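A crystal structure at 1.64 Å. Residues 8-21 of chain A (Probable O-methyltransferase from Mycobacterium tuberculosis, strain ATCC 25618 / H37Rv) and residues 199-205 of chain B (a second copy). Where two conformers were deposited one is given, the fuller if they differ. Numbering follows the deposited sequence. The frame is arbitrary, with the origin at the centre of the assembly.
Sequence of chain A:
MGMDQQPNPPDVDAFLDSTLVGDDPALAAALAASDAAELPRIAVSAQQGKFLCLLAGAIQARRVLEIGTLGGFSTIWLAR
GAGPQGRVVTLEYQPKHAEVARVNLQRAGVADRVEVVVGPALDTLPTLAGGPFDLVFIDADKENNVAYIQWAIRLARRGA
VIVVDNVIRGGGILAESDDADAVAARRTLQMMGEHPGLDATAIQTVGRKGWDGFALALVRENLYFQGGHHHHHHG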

ATOM      1  N   ASN A   8     -17.952  12.322   3.515  1.00 25.06           N
ATOM      2  CA  ASN A   8     -16.620  12.894   3.425  1.00 19.74           C
ATOM      3  C   ASN A   8     -15.635  11.804   3.830  1.00 18.74           C
ATOM      4  O   ASN A   8     -16.061  10.738   4.301  1.00 19.19           O
ATOM      5  N   PRO A   9     -14.336  11.996   3.625  1.00 17.98           N
ATOM      6  CA  PRO A   9     -13.376  10.902   3.889  1.00 17.28           C
ATOM      7  C   PRO A   9     -13.369  10.488   5.352  1.00 19.08           C
ATOM      8  O   PRO A   9     -13.265   9.289   5.642  1.00 16.94           O
ATOM      9  N   PRO A  10     -13.485  11.416   6.325  1.00 17.76           N
ATOM     10  CA  PRO A  10     -13.601  10.931   7.719  1.00 19.03           C
ATOM     11  C   PRO A  10     -14.780   9.997   7.952  1.00 19.55           C
ATOM     12  O   PRO A  10     -14.617   8.970   8.637  1.00 20.50           O
ATOM     13  N   ASP A  11     -15.952  10.308   7.382  1.00 19.28           N
ATOM     14  CA  ASP A  11     -17.111   9.419   7.500  1.00 19.57           C
ATOM     15  C   ASP A  11     -16.819   8.051   6.907  1.00 19.34           C
ATOM     16  O   ASP A  11     -17.209   7.021   7.470  1.00 19.63           O
ATOM     17  N   VAL A  12     -16.177   8.028   5.740  1.00 18.85           N
ATOM     18  CA  VAL A  12     -15.838   6.762   5.101  1.00 18.28           C
ATOM     19  C   VAL A  12     -14.864   5.974   5.971  1.00 17.74           C
ATOM     20  O   VAL A  12     -15.031   4.765   6.160  1.00 18.40           O
ATOM     21  N   ASP A  13     -13.875   6.649   6.560  1.00 17.92           N
ATOM     22  CA  ASP A  13     -12.935   5.944   7.433  1.00 17.90           C
ATOM     23  C   ASP A  13     -13.634   5.343   8.642  1.00 17.38           C
ATOM     24  O   ASP A  13     -13.240   4.274   9.120  1.00 18.57           O
ATOM     25  N   ALA A  14     -14.635   6.034   9.193  1.00 18.62           N
ATOM     26  CA  ALA A  14     -15.358   5.457  10.319  1.00 19.90           C
ATOM     27  C   ALA A  14     -16.036   4.153   9.919  1.00 20.63           C
ATOM     28  O   ALA A  14     -16.011   3.176  10.678  1.00 20.47           O
ATOM     29  N   PHE A  15     -16.633   4.113   8.719  1.00 19.32           N
ATOM     30  CA  PHE A  15     -17.224   2.880   8.211  1.00 19.79           C
ATOM     31  C   PHE A  15     -16.155   1.802   8.015  1.00 19.24           C
ATOM     32  O   PHE A  15     -16.343   0.646   8.413  1.00 19.68           O
ATOM     33  N   LEU A  16     -15.023   2.172   7.416  1.00 18.38           N
ATOM     34  CA  LEU A  16     -13.958   1.204   7.191  1.00 17.96           C
ATOM     35  C   LEU A  16     -13.431   0.669   8.517  1.00 17.99           C
ATOM     36  O   LEU A  16     -13.156  -0.530   8.641  1.00 18.21           O
ATOM     37  N   ASP A  17     -13.287   1.541   9.521  1.00 18.39           N
ATOM     38  CA  ASP A  17     -12.845   1.086  10.837  1.00 21.29           C
ATOM     39  C   ASP A  17     -13.816   0.056  11.406  1.00 25.73           C
ATOM     40  O   ASP A  17     -13.406  -1.024  11.850  1.00 21.37           O
ATOM     41  N   SER A  18     -15.117   0.359  11.355  0.50 19.65           N
ATOM     42  CA  SER A  18     -16.123  -0.531  11.921  0.50 23.06           C
ATOM     43  C   SER A  18     -16.228  -1.840  11.149  0.50 21.81           C
ATOM     44  O   SER A  18     -16.569  -2.879  11.729  0.50 23.77           O
ATOM     45  N   THR A  19     -15.935  -1.814   9.853  1.00 20.45           N
ATOM     46  CA  THR A  19     -16.153  -2.967   8.999  1.00 20.86           C
ATOM     47  C   THR A  19     -14.942  -3.893   8.934  1.00 20.53           C
ATOM     48  O   THR A  19     -15.108  -5.121   8.883  1.00 21.21           O
ATOM     49  N   LEU A  20     -13.731  -3.328   8.923  1.00 19.61           N
ATOM     50  CA  LEU A  20     -12.513  -4.088   8.669  1.00 19.32           C
ATOM     51  C   LEU A  20     -11.626  -4.260   9.889  1.00 23.03           C
ATOM     52  O   LEU A  20     -10.789  -5.166   9.894  1.00 24.04           O
ATOM     53  N   VAL A  21     -11.756  -3.413  10.897  1.00 24.99           N
ATOM     54  CA  VAL A  21     -10.972  -3.516  12.121  1.00 25.99           C
ATOM     55  C   VAL A  21     -11.845  -3.940  13.301  1.00 28.99           C
ATOM     56  O   VAL A  21     -11.525  -4.899  14.012  1.00 28.89           O
TER
ATOM     57  N   ASP B 199      -7.567 -11.046   6.381  1.00 19.85           N
ATOM     58  CA  ASP B 199      -7.323  -9.875   7.213  1.00 21.39           C
ATOM     59  C   ASP B 199      -7.138  -8.697   6.276  1.00 22.04           C
ATOM     60  O   ASP B 199      -6.263  -8.747   5.409  1.00 18.15           O
ATOM     61  N   ALA B 200      -7.968  -7.651   6.424  1.00 18.10           N
ATOM     62  CA  ALA B 200      -8.090  -6.648   5.372  1.00 17.14           C
ATOM     63  C   ALA B 200      -8.045  -5.225   5.917  1.00 16.88           C
ATOM     64  O   ALA B 200      -8.401  -4.963   7.078  1.00 17.42           O
ATOM     65  N   THR B 201      -7.586  -4.319   5.055  1.00 17.19           N
ATOM     66  CA  THR B 201      -7.636  -2.881   5.286  1.00 16.38           C
ATOM     67  C   THR B 201      -8.095  -2.214   3.997  1.00 17.75           C
ATOM     68  O   THR B 201      -8.091  -2.825   2.932  1.00 17.49           O
ATOM     69  N   ALA B 202      -8.507  -0.950   4.090  1.00 15.08           N
ATOM     70  CA  ALA B 202      -8.864  -0.214   2.886  1.00 14.61           C
ATOM     71  C   ALA B 202      -8.342   1.202   3.022  1.00 14.48           C
ATOM     72  O   ALA B 202      -8.545   1.838   4.057  1.00 15.79           O
ATOM     73  N   ILE B 203      -7.673   1.677   1.984  1.00 14.09           N
ATOM     74  CA  ILE B 203      -7.016   2.975   1.978  1.00 15.56           C
ATOM     75  C   ILE B 203      -7.731   3.846   0.961  1.00 14.88           C
ATOM     76  O   ILE B 203      -7.790   3.498  -0.224  1.00 14.62           O
ATOM     77  N   GLN B 204      -8.253   4.985   1.413  1.00 14.17           N
ATOM     78  CA  GLN B 204      -8.826   5.956   0.486  1.00 14.21           C
ATOM     79  C   GLN B 204      -7.723   6.758  -0.187  1.00 14.10           C
ATOM     80  O   GLN B 204      -6.780   7.195   0.467  1.00 14.21           O
ATOM     81  N   THR B 205      -7.864   6.976  -1.490  1.00 14.02           N
ATOM     82  CA  THR B 205      -6.844   7.649  -2.279  1.00 14.43           C
ATOM     83  C   THR B 205      -7.450   8.816  -3.042  1.00 14.56           C
ATOM     84  O   THR B 205      -8.656   8.870  -3.284  1.00 14.98           O
TER

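The chain A helix that begins at P9(A) lies against strand 199-205 of chain B nearly antiparallel (170°), the axes 8.0 Å apart at closest approach. By the CA-to-CB criterion V12(A), L16(A) and L20(A) point toward the strand, and A202(B) and Q204(B) point back; T201(B) and I203(B), alternating with them, point away.

Both leucines adopt the mt rotamer. In L20(A) this brings CD1 to 3.7 Å from A202(B) CB and 3.5 Å from A202(B) N, while CD2 lies 4.2 Å from A200(B) CB. L16(A) reaches the same alanine, its CD2 3.8 Å from A202(B) CB, and its CD1 sits 3.6 Å from A202(B) O. The alanine methyl thus contacts both leucines.

Q204(B), with chi1 m, chi2 t and chi3 62°, reaches across to the helix's first turn. Its NE2 donates to P9(A) O (3.0 Å, 173°) and to D13(A) OD1 (2.9 Å, 154°), while V12(A), chi1 t, sets CG1 3.4 Å from Q204(B) CD. D13(A) starts sideways, but its off-well chi1 of -104° accompanies a carboxylate that reaches the strand: OD1 also accepts from water 1 (2.7 Å), which donates to A202(B) O (2.9 Å) and accepts from Q204(B) N (3.1 Å). Water 2, by contrast, links backbone to backbone, donating to L20(A) O (3.0 Å) and accepting from A200(B) N (2.9 Å).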

ATOM      1  CB  ASN A   8     -16.492  14.124   4.332  1.00 24.47           C
ATOM      2  CG  ASN A   8     -16.992  13.864   5.740  1.00 30.34           C
ATOM      3  OD1 ASN A   8     -16.589  12.903   6.395  1.00 23.60           O
ATOM      4  ND2 ASN A   8     -17.876  14.734   6.218  1.00 38.50           N
ATOM      5  CB  PRO A   9     -12.027  11.481   3.428  1.00 16.61           C
ATOM      6  CG  PRO A   9     -12.459  12.478   2.310  1.00 17.11           C
ATOM      7  CD  PRO A   9     -13.724  13.108   2.862  1.00 18.50           C
ATOM      8  CB  PRO A  10     -13.744  12.229   8.533  1.00 20.15           C
ATOM      9  CG  PRO A  10     -12.927  13.214   7.734  1.00 23.56           C
ATOM     10  CD  PRO A  10     -13.264  12.878   6.290  1.00 19.04           C
ATOM     11  CB  ASP A  11     -18.327   9.988   6.765  1.00 21.92           C
ATOM     12  CG  ASP A  11     -18.849  11.283   7.359  1.00 33.08           C
ATOM     13  OD1 ASP A  11     -18.805  11.453   8.590  1.00 31.35           O
ATOM     14  OD2 ASP A  11     -19.293  12.135   6.564  1.00 35.33           O
ATOM     15  CB  VAL A  12     -15.281   7.009   3.694  1.00 18.57           C
ATOM     16  CG1 VAL A  12     -14.727   5.699   3.111  1.00 21.63           C
ATOM     17  CG2 VAL A  12     -16.394   7.562   2.811  1.00 18.84           C
ATOM     18  CB  ASP A  13     -11.819   6.862   7.923  1.00 16.28           C
ATOM     19  CG  ASP A  13     -10.480   6.626   7.204  1.00 20.93           C
ATOM     20  OD1 ASP A  13     -10.424   5.893   6.185  1.00 19.05           O
ATOM     21  OD2 ASP A  13      -9.470   7.184   7.674  1.00 21.30           O
ATOM     22  CB  ALA A  14     -16.375   6.453  10.868  1.00 20.32           C
ATOM     23  CB  PHE A  15     -17.975   3.165   6.900  1.00 20.09           C
ATOM     24  CG  PHE A  15     -18.417   1.932   6.149  1.00 20.54           C
ATOM     25  CD1 PHE A  15     -19.598   1.266   6.486  1.00 21.58           C
ATOM     26  CD2 PHE A  15     -17.667   1.457   5.076  1.00 22.62           C
ATOM     27  CE1 PHE A  15     -20.005   0.119   5.764  1.00 22.21           C
ATOM     28  CE2 PHE A  15     -18.065   0.326   4.368  1.00 21.45           C
ATOM     29  CZ  PHE A  15     -19.229  -0.341   4.712  1.00 23.51           C
ATOM     30  CB  LEU A  16     -12.827   1.847   6.377  1.00 17.15           C
ATOM     31  CG  LEU A  16     -13.149   2.330   4.953  1.00 18.17           C
ATOM     32  CD1 LEU A  16     -11.927   2.966   4.324  1.00 17.26           C
ATOM     33  CD2 LEU A  16     -13.631   1.181   4.094  1.00 19.08           C
ATOM     34  CB  ASP A  17     -12.702   2.274  11.795  1.00 20.10           C
ATOM     35  CG  ASP A  17     -11.500   3.141  11.489  1.00 20.92           C
ATOM     36  OD1 ASP A  17     -10.689   2.796  10.601  1.00 22.35           O
ATOM     37  OD2 ASP A  17     -11.350   4.193  12.158  1.00 23.25           O
ATOM     38  CB  SER A  18     -17.479   0.175  11.947  0.50 26.15           C
ATOM     39  OG  SER A  18     -18.542  -0.758  12.031  0.50 29.19           O
ATOM     40  CB  THR A  19     -16.537  -2.459   7.612  1.00 20.68           C
ATOM     41  OG1 THR A  19     -17.762  -1.708   7.722  1.00 21.23           O
ATOM     42  CG2 THR A  19     -16.725  -3.615   6.652  1.00 25.81           C
ATOM     43  CB  LEU A  20     -11.691  -3.416   7.559  1.00 18.49           C
ATOM     44  CG  LEU A  20     -12.388  -3.268   6.207  1.00 20.20           C
ATOM     45  CD1 LEU A  20     -11.441  -2.574   5.244  1.00 18.83           C
ATOM     46  CD2 LEU A  20     -12.826  -4.611   5.661  1.00 19.43           C
ATOM     47  CB  VAL A  21     -10.233  -2.193  12.417  1.00 23.14           C
ATOM     48  CG1 VAL A  21      -9.447  -2.296  13.741  1.00 28.15           C
ATOM     49  CG2 VAL A  21      -9.280  -1.847  11.269  1.00 20.99           C
TER
ATOM     50  CB  ASP B 199      -6.088 -10.049   8.094  1.00 29.23           C
ATOM     51  CG  ASP B 199      -6.157  -9.197   9.334  1.00 43.11           C
ATOM     52  OD1 ASP B 199      -7.272  -8.719   9.641  1.00 45.27           O
ATOM     53  OD2 ASP B 199      -5.116  -9.014  10.001  1.00 47.37           O
ATOM     54  CB  ALA B 200      -9.389  -6.852   4.563  1.00 17.78           C
ATOM     55  CB  THR B 201      -6.273  -2.314   5.735  1.00 17.97           C
ATOM     56  OG1 THR B 201      -6.474  -0.985   6.227  1.00 19.37           O
ATOM     57  CG2 THR B 201      -5.236  -2.271   4.573  1.00 15.48           C
ATOM     58  CB  ALA B 202     -10.375  -0.172   2.632  1.00 15.63           C
ATOM     59  CB  ILE B 203      -5.523   2.836   1.620  1.00 13.93           C
ATOM     60  CG1 ILE B 203      -4.822   1.961   2.679  1.00 14.27           C
ATOM     61  CG2 ILE B 203      -4.859   4.204   1.421  1.00 15.13           C
ATOM     62  CD1 ILE B 203      -4.902   2.505   4.111  1.00 18.66           C
ATOM     63  CB  GLN B 204      -9.754   6.915   1.229  1.00 14.72           C
ATOM     64  CG  GLN B 204     -10.833   6.233   2.044  1.00 15.03           C
ATOM     65  CD  GLN B 204     -11.708   7.281   2.709  1.00 18.77           C
ATOM     66  OE1 GLN B 204     -12.349   8.072   2.018  1.00 15.93           O
ATOM     67  NE2 GLN B 204     -11.745   7.291   4.048  1.00 16.12           N
ATOM     68  CB  THR B 205      -6.180   6.694  -3.287  1.00 13.80           C
ATOM     69  OG1 THR B 205      -7.181   6.172  -4.174  1.00 18.00           O
ATOM     70  CG2 THR B 205      -5.501   5.528  -2.521  1.00 13.64           C
TER
HETATM   71  O   HOH W   1      -8.629   4.677   4.520  1.00 19.73           O
HETATM   72  O   HOH W   2     -10.320  -7.529   8.141  1.00 24.58           O